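Local coordinates for protein carbohydrate binding module (Ruminococcus flavefaciens, PDB 4V1K) that probably binds plant cell-wall polysaccharide as a non-catalytic module of the cellulosomal glycoside hydrolase family 9 enzyme Cel9A, at residues A[46-50]-A[122-128]; A[55-61]-A[112-118]. All coordinates share one frame; numbering follows the deposited sequence.

Interaction 1 (A[46-50]-A[122-128]); sequences VNISA and FTIDSVV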
ATOM      1  N   VAL A  46       0.597  -5.734   1.425  1.00 19.55           N
ATOM      2  CA  VAL A  46       1.940  -5.521   0.890  1.00 17.50           C
ATOM      3  C   VAL A  46       2.832  -6.630   1.483  1.00 17.67           C
ATOM      4  O   VAL A  46       3.037  -6.707   2.704  1.00 19.25           O
ATOM      5  CB  VAL A  46       2.465  -4.127   1.209  1.00 17.65           C
ATOM      6  CG1 VAL A  46       3.880  -3.963   0.655  1.00 19.68           C
ATOM      7  CG2 VAL A  46       1.511  -3.061   0.619  1.00 19.32           C
ATOM      8  N   ASN A  47       3.366  -7.472   0.601  1.00 17.54           N
ATOM      9  CA  ASN A  47       4.232  -8.598   0.983  1.00 18.48           C
ATOM     10  C   ASN A  47       5.678  -8.187   0.816  1.00 18.63           C
ATOM     11  O   ASN A  47       6.102  -7.814  -0.295  1.00 19.40           O
ATOM     12  CB  ASN A  47       3.884  -9.836   0.162  1.00 20.13           C
ATOM     13  CG  ASN A  47       2.472 -10.292   0.423  1.00 22.94           C
ATOM     14  OD1 ASN A  47       2.144 -10.692   1.534  1.00 28.67           O
ATOM     15  ND2 ASN A  47       1.624 -10.194  -0.577  1.00 24.51           N
ATOM     16  N   ILE A  48       6.421  -8.257   1.916  1.00 19.61           N
ATOM     17  CA  ILE A  48       7.811  -7.811   1.906  1.00 19.82           C
ATOM     18  C   ILE A  48       8.761  -8.886   2.396  1.00 20.16           C
ATOM     19  O   ILE A  48       8.360  -9.787   3.138  1.00 22.81           O
ATOM     20  CB  ILE A  48       8.025  -6.509   2.724  1.00 19.91           C
ATOM     21  CG1 ILE A  48       7.767  -6.708   4.221  1.00 21.67           C
ATOM     22  CG2 ILE A  48       7.174  -5.374   2.204  1.00 20.90           C
ATOM     23  CD1 ILE A  48       8.188  -5.531   5.096  1.00 23.92           C
ATOM     24  N   SER A  49      10.020  -8.762   1.993  1.00 20.20           N
ATOM     25  CA  SER A  49      11.071  -9.676   2.417  1.00 20.77           C
ATOM     26  C   SER A  49      12.405  -8.971   2.564  1.00 21.80           C
ATOM     27  O   SER A  49      12.612  -7.862   2.035  1.00 22.75           O
ATOM     28  CB  SER A  49      11.141 -10.867   1.455  1.00 24.50           C
ATOM     29  OG  SER A  49      11.634 -10.514   0.184  1.00 27.39           O
ATOM     30  N   ALA A  50      13.319  -9.604   3.279  1.00 23.01           N
ATOM     31  CA  ALA A  50      14.605  -9.013   3.584  1.00 22.44           C
ATOM     32  C   ALA A  50      15.619 -10.134   3.781  1.00 23.70           C
ATOM     33  O   ALA A  50      15.266 -11.333   3.745  1.00 26.13           O
ATOM     34  CB  ALA A  50      14.488  -8.151   4.835  1.00 25.12           C
ATOM     35  N   PHE A 122      14.733  -3.630   2.369  1.00 21.54           N
ATOM     36  CA  PHE A 122      13.737  -4.684   2.116  1.00 20.74           C
ATOM     37  C   PHE A 122      13.231  -4.600   0.690  1.00 21.18           C
ATOM     38  O   PHE A 122      13.433  -3.595   0.004  1.00 21.97           O
ATOM     39  CB  PHE A 122      12.578  -4.593   3.129  1.00 21.69           C
ATOM     40  CG  PHE A 122      11.718  -3.354   2.971  1.00 24.14           C
ATOM     41  CD1 PHE A 122      12.098  -2.160   3.562  1.00 23.16           C
ATOM     42  CD2 PHE A 122      10.532  -3.380   2.273  1.00 22.50           C
ATOM     43  CE1 PHE A 122      11.339  -1.025   3.437  1.00 24.26           C
ATOM     44  CE2 PHE A 122       9.751  -2.232   2.142  1.00 22.78           C
ATOM     45  CZ  PHE A 122      10.153  -1.052   2.729  1.00 22.55           C
ATOM     46  N   THR A 123      12.581  -5.667   0.250  1.00 20.45           N
ATOM     47  CA  THR A 123      11.951  -5.719  -1.079  1.00 20.34           C
ATOM     48  C   THR A 123      10.441  -5.859  -0.967  1.00 18.79           C
ATOM     49  O   THR A 123       9.926  -6.654  -0.147  1.00 21.15           O
ATOM     50  CB  THR A 123      12.521  -6.897  -1.911  1.00 23.34           C
ATOM     51  OG1 THR A 123      13.945  -6.756  -2.041  1.00 26.15           O
ATOM     52  CG2 THR A 123      11.921  -6.918  -3.323  1.00 24.90           C
ATOM     53  N   ILE A 124       9.736  -5.045  -1.755  1.00 19.92           N
ATOM     54  CA  ILE A 124       8.282  -5.206  -1.954  1.00 19.74           C
ATOM     55  C   ILE A 124       8.109  -6.271  -3.032  1.00 20.11           C
ATOM     56  O   ILE A 124       8.295  -6.013  -4.264  1.00 20.23           O
ATOM     57  CB  ILE A 124       7.593  -3.865  -2.348  1.00 19.94           C
ATOM     58  CG1 ILE A 124       7.787  -2.837  -1.225  1.00 20.51           C
ATOM     59  CG2 ILE A 124       6.098  -4.061  -2.645  1.00 19.97           C
ATOM     60  CD1 ILE A 124       7.320  -1.434  -1.603  1.00 22.27           C
ATOM     61  N   ASP A 125       7.762  -7.471  -2.578  1.00 20.51           N
ATOM     62  CA  ASP A 125       7.604  -8.596  -3.492  1.00 20.03           C
ATOM     63  C   ASP A 125       6.276  -8.590  -4.240  1.00 20.74           C
ATOM     64  O   ASP A 125       6.233  -8.929  -5.442  1.00 23.41           O
ATOM     65  CB  ASP A 125       7.766  -9.908  -2.742  1.00 21.51           C
ATOM     66  CG  ASP A 125       9.169 -10.084  -2.148  1.00 24.72           C
ATOM     67  OD1 ASP A 125      10.178  -9.836  -2.837  1.00 29.19           O
ATOM     68  OD2 ASP A 125       9.247 -10.511  -0.986  1.00 30.78           O
ATOM     69  N   SER A 126       5.198  -8.244  -3.538  1.00 19.85           N
ATOM     70  CA  SER A 126       3.901  -8.118  -4.170  1.00 18.89           C
ATOM     71  C   SER A 126       2.984  -7.133  -3.440  1.00 18.51           C
ATOM     72  O   SER A 126       3.188  -6.861  -2.257  1.00 19.17           O
ATOM     73  CB  SER A 126       3.231  -9.488  -4.304  1.00 22.67           C
ATOM     74  OG  SER A 126       2.987 -10.103  -3.060  1.00 24.92           O
ATOM     75  N   VAL A 127       2.005  -6.607  -4.183  1.00 17.34           N
ATOM     76  CA  VAL A 127       0.923  -5.801  -3.637  1.00 18.31           C
ATOM     77  C   VAL A 127      -0.374  -6.463  -4.126  1.00 18.07           C
ATOM     78  O   VAL A 127      -0.507  -6.773  -5.315  1.00 18.19           O
ATOM     79  CB  VAL A 127       0.997  -4.318  -4.051  1.00 18.38           C
ATOM     80  CG1 VAL A 127      -0.144  -3.543  -3.390  1.00 20.40           C
ATOM     81  CG2 VAL A 127       2.362  -3.717  -3.710  1.00 18.16           C
ATOM     82  N   VAL A 128      -1.302  -6.695  -3.193  1.00 17.38           N
ATOM     83  CA  VAL A 128      -2.551  -7.411  -3.436  1.00 18.73           C
ATOM     84  C   VAL A 128      -3.749  -6.543  -3.076  1.00 19.02           C
ATOM     85  O   VAL A 128      -3.783  -5.965  -1.996  1.00 20.12           O
ATOM     86  CB  VAL A 128      -2.613  -8.731  -2.629  1.00 22.22           C
ATOM     87  CG1 VAL A 128      -3.863  -9.524  -2.969  1.00 24.72           C
ATOM     88  CG2 VAL A 128      -1.397  -9.594  -2.937  1.00 24.52           C
TER
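A classic beta bulge interrupts the antiparallel pairing of the two inner strands, 41-49 and 121-131, in the four-stranded sheet of this beta-sandwich module. Asp-125 and Ser-126 together face Asn-47, whose carbonyl O takes the N-H of Asp-125 at 2.8 Å and, weakly, that of Ser-126. Within the bulge Asn-47 N also donates to Ser-126 O; two residues on from Asn-47, the hydrogen-bonded pair Ser-49 and Thr-123 closes with two bonds, Thr-123 N to Ser-49 O being the straighter at 172°. The extra residue shifts the register by one, and the CB of Asp-125 points toward strand 41-49.

The two faces of the pairing differ in character. Val-46, Ile-48, Ile-124 and Val-127 point into the sandwich, where Val-46 CG1 meets Ile-124 CG2 at 4.0 Å. The ring of Phe-122 joins them there: CG2 of Ile-48 approaches its CD2 at 3.9 Å, at a slant to the ring. The other face is polar. Asn-47 has CG opposite its carbonyl carbon (chi1 -63°), which lets ND2 give a hydrogen to Ser-126 OG at 2.8 Å, tilted somewhat out of the amide plane. Asn-47 OD1 is bonded to Thr-89 OG1 on the neighbouring strand 87-93, so both ends of the amide are engaged, which probably fixes its flip. A side-chain bond also spans the bulge: Ser-49 OG donates to Asp-125 OD2 at 2.7 Å, on the syn lone pair of that carboxylate oxygen.

Interaction 2 (A[55-61]-A[112-118]); sequences GKYVGQF and FGVWWID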
ATOM      1  N   GLY A  55      11.457  -7.176  11.860  1.00 20.61           N
ATOM      2  CA  GLY A  55      11.046  -6.392  13.014  1.00 19.83           C
ATOM      3  C   GLY A  55       9.842  -5.514  12.748  1.00 20.63           C
ATOM      4  O   GLY A  55       8.948  -5.903  11.996  1.00 21.75           O
ATOM      5  N   LYS A  56       9.802  -4.351  13.404  1.00 19.02           N
ATOM      6  CA  LYS A  56       8.639  -3.477  13.326  1.00 20.07           C
ATOM      7  C   LYS A  56       8.639  -2.534  12.127  1.00 19.04           C
ATOM      8  O   LYS A  56       9.652  -1.888  11.800  1.00 20.48           O
ATOM      9  CB  LYS A  56       8.465  -2.656  14.603  1.00 21.28           C
ATOM     10  CG  LYS A  56       7.561  -3.368  15.596  1.00 25.02           C
ATOM     11  CD  LYS A  56       7.218  -2.499  16.795  1.00 24.21           C
ATOM     12  CE  LYS A  56       8.328  -2.442  17.808  1.00 22.50           C
ATOM     13  NZ  LYS A  56       8.553  -3.744  18.497  1.00 24.66           N
ATOM     14  N   TYR A  57       7.474  -2.468  11.522  1.00 20.15           N
ATOM     15  CA  TYR A  57       7.071  -1.453  10.541  1.00 19.00           C
ATOM     16  C   TYR A  57       6.065  -0.516  11.203  1.00 17.96           C
ATOM     17  O   TYR A  57       5.176  -0.977  11.904  1.00 18.25           O
ATOM     18  CB  TYR A  57       6.388  -2.140   9.336  1.00 18.62           C
ATOM     19  CG  TYR A  57       5.456  -1.266   8.502  1.00 18.70           C
ATOM     20  CD1 TYR A  57       5.939  -0.496   7.434  1.00 18.08           C
ATOM     21  CD2 TYR A  57       4.094  -1.203   8.777  1.00 20.05           C
ATOM     22  CE1 TYR A  57       5.089   0.305   6.690  1.00 18.64           C
ATOM     23  CE2 TYR A  57       3.230  -0.388   8.049  1.00 18.18           C
ATOM     24  CZ  TYR A  57       3.717   0.346   6.994  1.00 18.27           C
ATOM     25  OH  TYR A  57       2.814   1.117   6.280  1.00 18.86           O
ATOM     26  N   VAL A  58       6.181   0.779  10.917  1.00 17.28           N
ATOM     27  CA  VAL A  58       5.175   1.767  11.275  1.00 16.86           C
ATOM     28  C   VAL A  58       4.919   2.587  10.025  1.00 16.70           C
ATOM     29  O   VAL A  58       5.853   3.074   9.382  1.00 17.11           O
ATOM     30  CB  VAL A  58       5.632   2.702  12.395  1.00 17.66           C
ATOM     31  CG1 VAL A  58       4.528   3.693  12.759  1.00 19.13           C
ATOM     32  CG2 VAL A  58       6.072   1.922  13.624  1.00 19.54           C
ATOM     33  N   GLY A  59       3.650   2.756   9.667  1.00 16.25           N
ATOM     34  CA  GLY A  59       3.316   3.540   8.471  1.00 16.59           C
ATOM     35  C   GLY A  59       1.825   3.677   8.265  1.00 16.56           C
ATOM     36  O   GLY A  59       1.051   3.412   9.150  1.00 17.97           O
ATOM     37  N   GLN A  60       1.445   4.154   7.086  1.00 17.63           N
ATOM     38  CA  GLN A  60       0.061   4.447   6.737  1.00 16.71           C
ATOM     39  C   GLN A  60      -0.074   4.304   5.243  1.00 16.34           C
ATOM     40  O   GLN A  60       0.902   4.513   4.506  1.00 16.72           O
ATOM     41  CB  GLN A  60      -0.300   5.914   7.054  1.00 20.49           C
ATOM     42  CG  GLN A  60      -0.748   6.193   8.422  1.00 24.70           C
ATOM     43  CD  GLN A  60      -0.995   7.639   8.685  1.00 22.86           C
ATOM     44  OE1 GLN A  60      -0.065   8.356   8.972  1.00 23.23           O
ATOM     45  NE2 GLN A  60      -2.256   8.064   8.664  1.00 23.46           N
ATOM     46  N   PHE A  61      -1.296   3.998   4.809  1.00 15.64           N
ATOM     47  CA  PHE A  61      -1.639   3.976   3.381  1.00 15.02           C
ATOM     48  C   PHE A  61      -2.416   5.231   2.991  1.00 15.55           C
ATOM     49  O   PHE A  61      -3.189   5.785   3.780  1.00 17.39           O
ATOM     50  CB  PHE A  61      -2.477   2.746   3.002  1.00 16.55           C
ATOM     51  CG  PHE A  61      -1.722   1.437   3.066  1.00 17.56           C
ATOM     52  CD1 PHE A  61      -1.326   0.891   4.280  1.00 19.16           C
ATOM     53  CD2 PHE A  61      -1.418   0.751   1.918  1.00 17.98           C
ATOM     54  CE1 PHE A  61      -0.648  -0.314   4.332  1.00 20.29           C
ATOM     55  CE2 PHE A  61      -0.758  -0.462   1.959  1.00 18.39           C
ATOM     56  CZ  PHE A  61      -0.360  -1.009   3.179  1.00 19.65           C
ATOM     57  N   PHE A 112       1.988   3.435  -0.321  1.00 16.39           N
ATOM     58  CA  PHE A 112       2.456   2.669   0.849  1.00 16.78           C
ATOM     59  C   PHE A 112       3.474   3.529   1.580  1.00 16.22           C
ATOM     60  O   PHE A 112       4.600   3.747   1.099  1.00 17.79           O
ATOM     61  CB  PHE A 112       3.071   1.352   0.356  1.00 17.19           C
ATOM     62  CG  PHE A 112       3.782   0.539   1.409  1.00 17.79           C
ATOM     63  CD1 PHE A 112       3.109   0.080   2.528  1.00 19.59           C
ATOM     64  CD2 PHE A 112       5.109   0.163   1.225  1.00 19.91           C
ATOM     65  CE1 PHE A 112       3.762  -0.720   3.465  1.00 20.40           C
ATOM     66  CE2 PHE A 112       5.764  -0.614   2.160  1.00 19.93           C
ATOM     67  CZ  PHE A 112       5.083  -1.050   3.268  1.00 19.13           C
ATOM     68  N   GLY A 113       3.053   4.072   2.709  1.00 15.40           N
ATOM     69  CA  GLY A 113       3.886   4.961   3.509  1.00 15.76           C
ATOM     70  C   GLY A 113       4.709   4.167   4.522  1.00 16.61           C
ATOM     71  O   GLY A 113       4.169   3.321   5.260  1.00 18.30           O
ATOM     72  N   VAL A 114       6.008   4.441   4.564  1.00 16.01           N
ATOM     73  CA  VAL A 114       6.914   3.816   5.524  1.00 16.87           C
ATOM     74  C   VAL A 114       7.482   4.894   6.444  1.00 17.39           C
ATOM     75  O   VAL A 114       8.402   5.638   6.069  1.00 17.60           O
ATOM     76  CB  VAL A 114       8.078   3.041   4.823  1.00 18.18           C
ATOM     77  CG1 VAL A 114       8.895   2.268   5.859  1.00 19.80           C
ATOM     78  CG2 VAL A 114       7.538   2.069   3.789  1.00 20.89           C
ATOM     79  N   TRP A 115       6.914   5.016   7.638  1.00 15.59           N
ATOM     80  CA  TRP A 115       7.422   6.015   8.597  1.00 15.93           C
ATOM     81  C   TRP A 115       8.657   5.510   9.359  1.00 17.16           C
ATOM     82  O   TRP A 115       9.524   6.312   9.749  1.00 18.76           O
ATOM     83  CB  TRP A 115       6.322   6.414   9.583  1.00 17.38           C
ATOM     84  CG  TRP A 115       4.995   6.923   9.037  1.00 16.90           C
ATOM     85  CD1 TRP A 115       3.817   6.992   9.758  1.00 17.85           C
ATOM     86  CD2 TRP A 115       4.680   7.441   7.727  1.00 16.51           C
ATOM     87  NE1 TRP A 115       2.811   7.498   8.990  1.00 19.11           N
ATOM     88  CE2 TRP A 115       3.298   7.780   7.743  1.00 18.53           C
ATOM     89  CE3 TRP A 115       5.405   7.618   6.528  1.00 18.19           C
ATOM     90  CZ2 TRP A 115       2.638   8.339   6.620  1.00 17.09           C
ATOM     91  CZ3 TRP A 115       4.744   8.172   5.423  1.00 19.50           C
ATOM     92  CH2 TRP A 115       3.365   8.499   5.478  1.00 19.00           C
ATOM     93  N   TRP A 116       8.743   4.191   9.536  1.00 17.92           N
ATOM     94  CA  TRP A 116       9.884   3.530  10.183  1.00 17.87           C
ATOM     95  C   TRP A 116       9.863   2.075   9.826  1.00 17.76           C
ATOM     96  O   TRP A 116       8.793   1.497   9.700  1.00 17.94           O
ATOM     97  CB  TRP A 116       9.792   3.631  11.693  1.00 17.76           C
ATOM     98  CG  TRP A 116      10.955   3.028  12.433  1.00 17.75           C
ATOM     99  CD1 TRP A 116      10.995   1.802  13.061  1.00 19.80           C
ATOM    100  CD2 TRP A 116      12.244   3.624  12.631  1.00 19.27           C
ATOM    101  NE1 TRP A 116      12.235   1.613  13.629  1.00 19.80           N
ATOM    102  CE2 TRP A 116      13.017   2.716  13.363  1.00 20.53           C
ATOM    103  CE3 TRP A 116      12.824   4.823  12.220  1.00 22.26           C
ATOM    104  CZ2 TRP A 116      14.327   3.000  13.741  1.00 22.20           C
ATOM    105  CZ3 TRP A 116      14.141   5.092  12.586  1.00 24.22           C
ATOM    106  CH2 TRP A 116      14.872   4.184  13.342  1.00 22.73           C
ATOM    107  N   ILE A 117      11.030   1.473   9.656  1.00 17.13           N
ATOM    108  CA  ILE A 117      11.111   0.016   9.619  1.00 17.79           C
ATOM    109  C   ILE A 117      12.458  -0.358  10.249  1.00 18.72           C
ATOM    110  O   ILE A 117      13.475   0.288   9.971  1.00 21.21           O
ATOM    111  CB  ILE A 117      10.894  -0.544   8.172  1.00 18.93           C
ATOM    112  CG1 ILE A 117      10.803  -2.077   8.180  1.00 20.46           C
ATOM    113  CG2 ILE A 117      11.957  -0.027   7.218  1.00 19.69           C
ATOM    114  CD1 ILE A 117      10.187  -2.678   6.934  1.00 22.54           C
ATOM    115  N   ASP A 118      12.468  -1.389  11.105  1.00 18.85           N
ATOM    116  CA  ASP A 118      13.669  -1.748  11.867  1.00 19.44           C
ATOM    117  C   ASP A 118      14.772  -2.240  10.910  1.00 22.61           C
ATOM    118  O   ASP A 118      15.881  -1.767  10.952  1.00 23.73           O
ATOM    119  CB  ASP A 118      13.345  -2.822  12.890  1.00 20.57           C
ATOM    120  CG  ASP A 118      12.698  -2.295  14.183  1.00 22.66           C
ATOM    121  OD1 ASP A 118      12.911  -1.120  14.578  1.00 25.46           O
ATOM    122  OD2 ASP A 118      11.969  -3.097  14.833  1.00 24.14           O
TER
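Lys-56 and Asp-118 begin the pairing of strand 55-64 with the 112-118 chain, an antiparallel pairing interrupted by a classic beta bulge where the 112-118 chain turns a corner at Trp-115. Lys-56 N donates to Asp-118 OD2 at 2.9 Å from above the carboxylate plane, while Lys-56 O receives Asp-118 N; the other carboxylate oxygen, OD1, takes NE1 of Trp-116. Tyr-57 sends its ring along the inner face (chi1 158°, CG roughly opposite the backbone N), and its OH donates to Gly-113 O at 2.8 Å. That ring lies nearly parallel to Phe-112, planes 11° apart, but slid so far that the two barely overlap. Val-58 O serves the bulge, accepting both Trp-115 N, at 2.8 Å, and Trp-116 N. Gly-59 CA sits over one face of the Trp-115 indole, a CH-pi contact 3.8 Å from the centroid of the five-membered ring. Gln-60 then reaches the indole's edge: OE1 accepts NE1 at 3.0 Å in the ring plane and on a carbonyl lone pair, the amide standing 86° to the ring, while NE2 is held by Gly-76 O. A leucine in place of Trp-115 would probably leave Gln-60 OE1 without this donor and uncover Gly-59 CA. Phe-61 CZ finally touches Phe-112 CD1 at 3.7 Å, completing an aromatic cluster with Tyr-57. Strand 73-83 flanks strand 55-64 along its other edge, strand 25-29 pairs beyond Phe-112, and the cluster packs inward against strands 41-49 and 87-93.

In the fold
Interaction 1 and interaction 2 belong to the two opposed sheets of the sandwich, their centres about 12 Å apart, and their inward side chains meet in one shared core. Val-46 CG2 lies 3.7 Å from Phe-61 CE2, and Ile-124 CD1 is 3.9 Å from Phe-112 CD2. Toward the other end, Ile-117 CD1 touches both Ile-48 CD1 and Phe-122 CD1. The chain passes directly between the contacts twice, from strand 41-49 to 55-64 and from 116-117 to 121-131. A bound 2-hydroxybutane-1,4-diol touches exposed Trp-116 of interaction 2, about 4 Å from its side chain, but is about 13 Å from the side chain of Phe-122; exposed tryptophans often bind sugars in such modules, so a role for Trp-116 is possible but unproven.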